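Local coordinates for putative mRNA interferase YoeB (Agrobacterium tumefaciens, PDB 6N90), which is a YoeB-family toxin of a type II toxin-antitoxin system and probably acts as an endoribonuclease that cleaves mRNA, at residues M1-T6 and Q77-I82; K26-L30 and G41-P45; M52-W56 and F66-V70. All blocks are in the same frame, centred on the assembly; numbering follows the deposited sequence.

Interaction 1: residues M1-T6 and Q77-I82; sequences MKLVWT and QRLEVI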
loop_
_atom_site.group_PDB
_atom_site.type_symbol
_atom_site.label_atom_id
_atom_site.label_comp_id
_atom_site.label_asym_id
_atom_site.label_seq_id
_atom_site.Cartn_x
_atom_site.Cartn_y
_atom_site.Cartn_z
ATOM N N MET A 1 -5.484 -6.368 -9.393
ATOM C CA MET A 1 -5.426 -4.934 -9.109
ATOM C C MET A 1 -4.457 -4.637 -7.979
ATOM O O MET A 1 -4.766 -4.860 -6.801
ATOM C CB MET A 1 -6.817 -4.397 -8.767
ATOM C CG MET A 1 -6.855 -2.955 -8.271
ATOM S SD MET A 1 -6.571 -1.712 -9.549
ATOM C CE MET A 1 -8.011 -1.979 -10.590
ATOM N N LYS A 2 -3.279 -4.140 -8.339
ATOM C CA LYS A 2 -2.265 -3.812 -7.347
ATOM C C LYS A 2 -2.454 -2.394 -6.819
ATOM O O LYS A 2 -3.016 -1.540 -7.493
ATOM C CB LYS A 2 -0.866 -4.002 -7.937
ATOM C CG LYS A 2 -0.655 -5.424 -8.439
ATOM C CD LYS A 2 0.801 -5.810 -8.685
ATOM C CE LYS A 2 0.866 -7.324 -8.922
ATOM N NZ LYS A 2 2.251 -7.857 -9.019
ATOM N N LEU A 3 -2.010 -2.172 -5.587
ATOM C CA LEU A 3 -2.044 -0.865 -4.963
ATOM C C LEU A 3 -0.597 -0.421 -4.789
ATOM O O LEU A 3 0.174 -1.091 -4.123
ATOM C CB LEU A 3 -2.786 -0.920 -3.611
ATOM C CG LEU A 3 -2.793 0.353 -2.784
ATOM C CD1 LEU A 3 -3.490 1.457 -3.504
ATOM C CD2 LEU A 3 -3.531 0.069 -1.465
ATOM N N VAL A 4 -0.219 0.681 -5.428
ATOM C CA VAL A 4 1.160 1.169 -5.408
ATOM C C VAL A 4 1.308 2.516 -4.693
ATOM O O VAL A 4 0.650 3.487 -5.032
ATOM C CB VAL A 4 1.718 1.315 -6.847
ATOM C CG1 VAL A 4 3.167 1.714 -6.768
ATOM C CG2 VAL A 4 1.521 0.011 -7.612
ATOM N N TRP A 5 2.159 2.553 -3.669
ATOM C CA TRP A 5 2.494 3.801 -2.992
ATOM C C TRP A 5 3.898 4.264 -3.333
ATOM O O TRP A 5 4.802 3.468 -3.491
ATOM C CB TRP A 5 2.447 3.638 -1.477
ATOM C CG TRP A 5 1.180 3.088 -0.962
ATOM C CD1 TRP A 5 0.806 1.767 -0.928
ATOM C CD2 TRP A 5 0.126 3.825 -0.347
ATOM N NE1 TRP A 5 -0.430 1.646 -0.328
ATOM C CE2 TRP A 5 -0.873 2.898 0.025
ATOM C CE3 TRP A 5 -0.091 5.185 -0.089
ATOM C CZ2 TRP A 5 -2.057 3.288 0.656
ATOM C CZ3 TRP A 5 -1.268 5.562 0.544
ATOM C CH2 TRP A 5 -2.243 4.619 0.889
ATOM N N THR A 6 4.095 5.568 -3.328
ATOM C CA THR A 6 5.443 6.117 -3.386
ATOM C C THR A 6 6.038 6.268 -1.993
ATOM O O THR A 6 5.354 6.033 -0.993
ATOM C CB THR A 6 5.440 7.473 -4.084
ATOM O OG1 THR A 6 4.645 8.390 -3.324
ATOM C CG2 THR A 6 4.844 7.320 -5.483
ATOM N N GLN A 77 -4.246 -4.645 -13.581
ATOM C CA GLN A 77 -4.231 -3.195 -13.409
ATOM C C GLN A 77 -3.552 -2.794 -12.103
ATOM O O GLN A 77 -3.255 -3.653 -11.266
ATOM C CB GLN A 77 -5.656 -2.629 -13.434
ATOM C CG GLN A 77 -6.466 -2.974 -14.675
ATOM C CD GLN A 77 -7.849 -2.346 -14.674
ATOM O OE1 GLN A 77 -8.122 -1.412 -13.918
ATOM N NE2 GLN A 77 -8.741 -2.871 -15.521
ATOM N N ARG A 78 -3.309 -1.498 -11.942
ATOM C CA ARG A 78 -2.769 -0.978 -10.671
ATOM C C ARG A 78 -3.313 0.414 -10.363
ATOM O O ARG A 78 -3.620 1.195 -11.269
ATOM C CB ARG A 78 -1.231 -0.959 -10.701
ATOM C CG ARG A 78 -0.655 0.010 -11.748
ATOM C CD ARG A 78 0.863 -0.127 -11.888
ATOM N NE ARG A 78 1.410 0.901 -12.774
ATOM C CZ ARG A 78 1.501 0.787 -14.098
ATOM N NH1 ARG A 78 1.082 -0.311 -14.712
ATOM N NH2 ARG A 78 2.010 1.784 -14.808
ATOM N N LEU A 79 -3.498 0.706 -9.076
ATOM C CA LEU A 79 -3.830 2.051 -8.653
ATOM C C LEU A 79 -2.588 2.598 -7.994
ATOM O O LEU A 79 -2.086 2.001 -7.051
ATOM C CB LEU A 79 -5.002 2.073 -7.663
ATOM C CG LEU A 79 -5.518 3.479 -7.332
ATOM C CD1 LEU A 79 -7.002 3.440 -7.034
ATOM C CD2 LEU A 79 -4.783 4.046 -6.142
ATOM N N GLU A 80 -2.098 3.726 -8.500
ATOM C CA GLU A 80 -0.899 4.358 -7.952
ATOM C C GLU A 80 -1.339 5.542 -7.127
ATOM O O GLU A 80 -1.972 6.453 -7.662
ATOM C CB GLU A 80 0.037 4.858 -9.058
ATOM C CG GLU A 80 0.923 3.845 -9.739
ATOM C CD GLU A 80 1.697 4.489 -10.881
ATOM O OE1 GLU A 80 2.939 4.599 -10.775
ATOM O OE2 GLU A 80 1.056 4.887 -11.878
ATOM N N VAL A 81 -0.999 5.554 -5.839
ATOM C CA VAL A 81 -1.283 6.713 -5.002
ATOM C C VAL A 81 -0.084 7.655 -4.990
ATOM O O VAL A 81 1.011 7.267 -4.580
ATOM C CB VAL A 81 -1.612 6.310 -3.560
ATOM C CG1 VAL A 81 -1.935 7.571 -2.699
ATOM C CG2 VAL A 81 -2.732 5.288 -3.554
ATOM N N ILE A 82 -0.316 8.888 -5.420
ATOM C CA ILE A 82 0.715 9.903 -5.550
ATOM C C ILE A 82 0.757 10.793 -4.316
ATOM O O ILE A 82 1.835 11.196 -3.870
ATOM C CB ILE A 82 0.473 10.762 -6.817
ATOM C CG1 ILE A 82 0.273 9.847 -8.022
ATOM C CG2 ILE A 82 1.624 11.720 -7.061
ATOM C CD1 ILE A 82 1.391 8.856 -8.223
HETATM O O HOH W 1 2.451 5.199 -6.325
HETATM O O HOH W 2 4.400 10.683 -4.638
#
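Val81 turns its CG1 anti to the backbone N (chi1 -179°), which lays that methyl against the Trp5 ring, CG1 to CZ3 at 3.9 Å, and sets CG2 over one face of the indole, displaced toward its rim and within touch of Leu3. Leu3, with CG likewise anti to its N (chi1 175°), reaches across with CD1 and meets both Val81 CG2 and Leu79 CD2. Beneath these groups the N-terminal strand pairs in parallel with strand 76-84 from late in the chain, and four backbone bonds zip them together: Lys2 N to Gln77 O, Leu79 N to Lys2 O, Val4 N to Leu79 O at 2.8 Å, and Val81 N to Val4 O. On the face of Lys2 and Val4, Val4 CB rests against Glu80 CG at 3.9 Å. At the start Met1 bends at chi2 and chi3 and brings CE to 3.4 Å from Gln77 OE1; Gln77 NE2 bonds to Gly74 O. Past the last of these bonds, one water donates to both Val4 O and Val81 O and a second links Thr6 OG1 to Ile82 O. Leu3, Trp5 and Leu79 pack on helix 21-36, Trp5 also meets Trp10 and Tyr13 of helix 7-19, and strand 64-73 flanks 76-84. Strand 2-5 is the edge of this chain's mixed sheet, which continues as an antiparallel ladder with the second subunit, whose Trp5 meets this one.

Interaction 2: residues K26-L30 and G41-P45; sequences KINDL and GLGKP
Leu42 and Leu30 cross at about a right angle, their CD2 methyls 3.9 Å apart, and this is the close-packed part of the contact. Leu30 CD2 also sits 3.6 Å from Leu42 O and 4.0 Å from Gly43 CA, so a single methyl of the helix meets the side chain and the backbone of the turn together. Leu42 has its CG anti to the backbone N (chi1 -170°), extending the side chain toward the helix, where its CD2 lies against the carboxylate side of Asp29, 3.6 Å from OD2. Gly41 to Lys44 form a type II beta turn; the backbone angles of Gly43, with positive phi, by themselves call for glycine, and the lack of a side chain also makes room for Leu30 CD2. The outer side is looser. Lys26 bends so that NZ approaches Leu42, no nearer than 4.4 Å from CG, and bonds to Arg59 O, while Asp29 pairs by OD1 with Arg32. No hydrogen bond joins the two segments, and Gly41 and Lys44 are exposed. The contact thus lays a surface loop on the flank of helix 21-36 mainly by apolar packing. Arg58 NH1 bonds to Leu42 O, and Gly43 pairs through its backbone with Arg59, tying the turn to the end of strand 56-59. Deeper in, Leu30 packs on Phe66 of strand 64-73, and Ile27 faces Tyr13 and Trp16 of helix 7-19.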
loop_
_atom_site.group_PDB
_atom_site.type_symbol
_atom_site.label_atom_id
_atom_site.label_comp_id
_atom_site.label_asym_id
_atom_site.label_seq_id
_atom_site.Cartn_x
_atom_site.Cartn_y
_atom_site.Cartn_z
ATOM N N LYS A 26 -10.931 7.216 5.778
ATOM C CA LYS A 26 -11.402 7.908 4.577
ATOM C C LYS A 26 -10.560 7.537 3.365
ATOM O O LYS A 26 -11.080 7.304 2.271
ATOM C CB LYS A 26 -11.370 9.412 4.789
ATOM C CG LYS A 26 -11.887 10.215 3.612
ATOM C CD LYS A 26 -13.342 9.885 3.297
ATOM C CE LYS A 26 -14.020 11.024 2.536
ATOM N NZ LYS A 26 -13.415 11.300 1.210
ATOM N N ILE A 27 -9.250 7.489 3.555
ATOM C CA ILE A 27 -8.357 7.124 2.462
ATOM C C ILE A 27 -8.602 5.653 2.028
ATOM O O ILE A 27 -8.665 5.335 0.856
ATOM C CB ILE A 27 -6.886 7.354 2.880
ATOM C CG1 ILE A 27 -6.566 8.852 2.999
ATOM C CG2 ILE A 27 -5.909 6.666 1.942
ATOM C CD1 ILE A 27 -5.233 9.146 3.842
ATOM N N ASN A 28 -8.771 4.744 2.984
ATOM C CA ASN A 28 -9.077 3.370 2.614
ATOM C C ASN A 28 -10.366 3.254 1.815
ATOM O O ASN A 28 -10.460 2.407 0.926
ATOM C CB ASN A 28 -9.152 2.498 3.879
ATOM C CG ASN A 28 -7.785 2.268 4.491
ATOM O OD1 ASN A 28 -6.779 2.747 3.978
ATOM N ND2 ASN A 28 -7.743 1.564 5.619
ATOM N N ASP A 29 -11.353 4.096 2.131
ATOM C CA ASP A 29 -12.638 4.118 1.417
ATOM C C ASP A 29 -12.423 4.657 0.003
ATOM O O ASP A 29 -13.013 4.182 -0.964
ATOM C CB ASP A 29 -13.664 4.977 2.196
ATOM C CG ASP A 29 -15.104 4.447 2.092
ATOM O OD1 ASP A 29 -15.330 3.431 1.401
ATOM O OD2 ASP A 29 -16.027 5.062 2.678
ATOM N N LEU A 30 -11.562 5.661 -0.119
ATOM C CA LEU A 30 -11.294 6.238 -1.424
ATOM C C LEU A 30 -10.591 5.196 -2.298
ATOM O O LEU A 30 -10.891 5.038 -3.486
ATOM C CB LEU A 30 -10.452 7.516 -1.258
ATOM C CG LEU A 30 -11.195 8.742 -0.697
ATOM C CD1 LEU A 30 -10.235 9.906 -0.418
ATOM C CD2 LEU A 30 -12.324 9.193 -1.605
ATOM N N GLY A 41 -17.826 7.920 -8.110
ATOM C CA GLY A 41 -17.979 7.534 -6.724
ATOM C C GLY A 41 -17.466 8.552 -5.727
ATOM O O GLY A 41 -17.453 9.758 -5.981
ATOM N N LEU A 42 -17.029 8.035 -4.584
ATOM C CA LEU A 42 -16.708 8.822 -3.404
ATOM C C LEU A 42 -15.636 9.889 -3.634
ATOM O O LEU A 42 -14.663 9.666 -4.347
ATOM C CB LEU A 42 -16.270 7.868 -2.283
ATOM C CG LEU A 42 -16.127 8.471 -0.889
ATOM C CD1 LEU A 42 -17.494 8.854 -0.360
ATOM C CD2 LEU A 42 -15.432 7.498 0.040
ATOM N N GLY A 43 -15.832 11.055 -3.035
ATOM C CA GLY A 43 -14.796 12.073 -2.998
ATOM C C GLY A 43 -14.755 13.036 -4.170
ATOM O O GLY A 43 -13.798 13.786 -4.329
ATOM N N LYS A 44 -15.808 13.029 -4.979
ATOM C CA LYS A 44 -15.919 13.894 -6.157
ATOM C C LYS A 44 -14.668 13.896 -7.038
ATOM O O LYS A 44 -14.003 14.928 -7.177
ATOM C CB LYS A 44 -16.244 15.331 -5.744
ATOM C CG LYS A 44 -17.614 15.502 -5.096
ATOM N N PRO A 45 -14.358 12.741 -7.640
ATOM C CA PRO A 45 -13.176 12.630 -8.499
ATOM C C PRO A 45 -13.176 13.623 -9.656
ATOM O O PRO A 45 -14.181 13.809 -10.347
ATOM C CB PRO A 45 -13.242 11.189 -9.013
ATOM C CG PRO A 45 -14.646 10.754 -8.788
ATOM C CD PRO A 45 -15.110 11.476 -7.572
#

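Interaction 3: residues M52-W56 and F66-V70; sequences MAGYW and FVYRV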
loop_
_atom_site.group_PDB
_atom_site.type_symbol
_atom_site.label_atom_id
_atom_site.label_comp_id
_atom_site.label_asym_id
_atom_site.label_seq_id
_atom_site.Cartn_x
_atom_site.Cartn_y
_atom_site.Cartn_z
ATOM N N MET A 52 -0.047 16.944 -14.892
ATOM C CA MET A 52 -0.763 15.970 -14.066
ATOM C C MET A 52 -2.031 15.421 -14.741
ATOM O O MET A 52 -2.871 14.810 -14.084
ATOM C CB MET A 52 -1.120 16.601 -12.716
ATOM C CG MET A 52 0.108 16.969 -11.885
ATOM S SD MET A 52 1.048 15.529 -11.309
ATOM C CE MET A 52 -0.137 14.764 -10.190
ATOM N N ALA A 53 -2.145 15.631 -16.054
ATOM C CA ALA A 53 -3.290 15.185 -16.868
ATOM C C ALA A 53 -3.877 13.811 -16.512
ATOM O O ALA A 53 -5.032 13.713 -16.062
ATOM C CB ALA A 53 -2.899 15.195 -18.336
ATOM N N GLY A 54 -3.086 12.759 -16.711
ATOM C CA GLY A 54 -3.544 11.399 -16.460
ATOM C C GLY A 54 -3.904 11.104 -15.013
ATOM O O GLY A 54 -4.491 10.073 -14.697
ATOM N N TYR A 55 -3.567 12.024 -14.121
ATOM C CA TYR A 55 -3.823 11.807 -12.703
ATOM C C TYR A 55 -5.207 12.339 -12.339
ATOM O O TYR A 55 -5.736 13.244 -12.999
ATOM C CB TYR A 55 -2.714 12.461 -11.877
ATOM C CG TYR A 55 -1.368 11.778 -12.067
ATOM C CD1 TYR A 55 -0.558 12.059 -13.174
ATOM C CD2 TYR A 55 -0.924 10.830 -11.163
ATOM C CE1 TYR A 55 0.667 11.417 -13.348
ATOM C CE2 TYR A 55 0.293 10.186 -11.330
ATOM C CZ TYR A 55 1.082 10.482 -12.412
ATOM O OH TYR A 55 2.291 9.833 -12.553
ATOM N N TRP A 56 -5.812 11.726 -11.325
ATOM C CA TRP A 56 -7.117 12.111 -10.825
ATOM C C TRP A 56 -7.009 12.471 -9.356
ATOM O O TRP A 56 -6.070 12.047 -8.677
ATOM C CB TRP A 56 -8.121 10.983 -11.016
ATOM C CG TRP A 56 -8.612 10.907 -12.399
ATOM C CD1 TRP A 56 -7.914 10.510 -13.500
ATOM C CD2 TRP A 56 -9.922 11.243 -12.845
ATOM N NE1 TRP A 56 -8.719 10.588 -14.615
ATOM C CE2 TRP A 56 -9.959 11.035 -14.233
ATOM C CE3 TRP A 56 -11.070 11.714 -12.203
ATOM C CZ2 TRP A 56 -11.110 11.274 -14.996
ATOM C CZ3 TRP A 56 -12.213 11.952 -12.958
ATOM C CH2 TRP A 56 -12.222 11.727 -14.337
ATOM N N PHE A 66 -6.576 13.241 -2.283
ATOM C CA PHE A 66 -6.102 11.904 -2.619
ATOM C C PHE A 66 -5.875 11.934 -4.118
ATOM O O PHE A 66 -6.834 12.015 -4.882
ATOM C CB PHE A 66 -7.157 10.849 -2.181
ATOM C CG PHE A 66 -6.870 9.417 -2.618
ATOM C CD1 PHE A 66 -6.022 8.607 -1.891
ATOM C CD2 PHE A 66 -7.516 8.875 -3.727
ATOM C CE1 PHE A 66 -5.787 7.293 -2.266
ATOM C CE2 PHE A 66 -7.266 7.558 -4.130
ATOM C CZ PHE A 66 -6.401 6.769 -3.390
ATOM N N VAL A 67 -4.607 11.913 -4.525
ATOM C CA VAL A 67 -4.260 11.956 -5.941
ATOM C C VAL A 67 -3.745 10.577 -6.369
ATOM O O VAL A 67 -2.921 9.953 -5.691
ATOM C CB VAL A 67 -3.216 13.061 -6.228
ATOM C CG1 VAL A 67 -2.901 13.132 -7.748
ATOM C CG2 VAL A 67 -3.726 14.412 -5.727
ATOM N N TYR A 68 -4.244 10.103 -7.506
ATOM C CA TYR A 68 -3.982 8.733 -7.925
ATOM C C TYR A 68 -4.060 8.599 -9.428
ATOM O O TYR A 68 -4.501 9.515 -10.132
ATOM C CB TYR A 68 -5.008 7.780 -7.279
ATOM C CG TYR A 68 -6.416 8.084 -7.758
ATOM C CD1 TYR A 68 -7.151 9.138 -7.210
ATOM C CD2 TYR A 68 -7.006 7.320 -8.761
ATOM C CE1 TYR A 68 -8.432 9.429 -7.659
ATOM C CE2 TYR A 68 -8.283 7.589 -9.199
ATOM C CZ TYR A 68 -8.986 8.651 -8.657
ATOM O OH TYR A 68 -10.259 8.922 -9.121
ATOM N N ARG A 69 -3.647 7.437 -9.905
ATOM C CA ARG A 69 -3.839 7.081 -11.300
ATOM C C ARG A 69 -4.050 5.586 -11.390
ATOM O O ARG A 69 -3.308 4.822 -10.798
ATOM C CB ARG A 69 -2.622 7.510 -12.136
ATOM C CG ARG A 69 -2.680 7.127 -13.601
ATOM C CD ARG A 69 -1.451 7.650 -14.355
ATOM N NE ARG A 69 -0.189 7.134 -13.814
ATOM C CZ ARG A 69 1.016 7.486 -14.263
ATOM N NH1 ARG A 69 1.117 8.355 -15.254
ATOM N NH2 ARG A 69 2.118 6.975 -13.732
ATOM N N VAL A 70 -5.062 5.161 -12.129
ATOM C CA VAL A 70 -5.246 3.742 -12.375
ATOM C C VAL A 70 -4.608 3.429 -13.711
ATOM O O VAL A 70 -4.925 4.070 -14.713
ATOM C CB VAL A 70 -6.729 3.337 -12.394
ATOM C CG1 VAL A 70 -6.869 1.929 -12.920
ATOM C CG2 VAL A 70 -7.321 3.435 -10.994
#
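Arg69 crosses the Tyr55 ring, and its chain can be followed atom by atom. From the strand, Arg69 CB meets Tyr55 CD2 at 3.9 Å and, just beyond, CE2 of the same ring; CG touches Gly54 O at 3.6 Å; CD stands over the ring centre in a CH-pi contact, 4.3 Å from the centroid. A bend at chi3 (59°) then folds the guanidinium over the phenol end, its plane 26° from that of the ring. There Arg69 NE lies 3.8 Å from Tyr55 CZ, and Arg69 CZ 3.2 Å from Tyr55 OH. The hydroxyl sits over the guanidinium face, a contact that is not a hydrogen bond, the N-H angles being poor. NH2 instead forms a salt bridge with Glu80. Beside this pair the backbones make an antiparallel hydrogen-bonded pair: Trp56 N to Tyr68 O at 2.8 Å, almost straight, and Tyr68 N to Trp56 O. Trp56 CB presses on the face of the Tyr68 ring, 3.4 Å from CZ, while Met52 CE and Tyr55 CB meet Val67 CG1. A type I turn from Met52 to Tyr55 leads into this pairing, where strand 56-59 begins beside 64-73. The Tyr68 hydroxyl is engaged by Pro38 O and Arg58 NE, bonds that would limit the turning of the ring under Trp56 CB. For Arg69, the salt bridge and the ring contact together would likewise be expected to restrict rotation of the tilted guanidinium.

From the N terminus, strand 2-5 waits until near the end of the chain for its partner: interaction 1 closes a loop of 70 intervening residues by joining 1-6 to 77-82. The other two contacts are nested inside that loop and follow one another without crossing. Interaction 2 closes first, folding the loop at 41-45 back onto helix 21-36; interaction 3 then brings 52-56 to strand 64-73. Interactions 1 and 3 share the sheet, where strands 64-73 and 76-84 are neighbours, linked by a probable hydrogen bond from Ile82 N to Val67 O and by Ile82 packing on Tyr55. Interaction 2 reaches interaction 3 through Pro45 on Tyr68, tying the loop after the helix to the sheet.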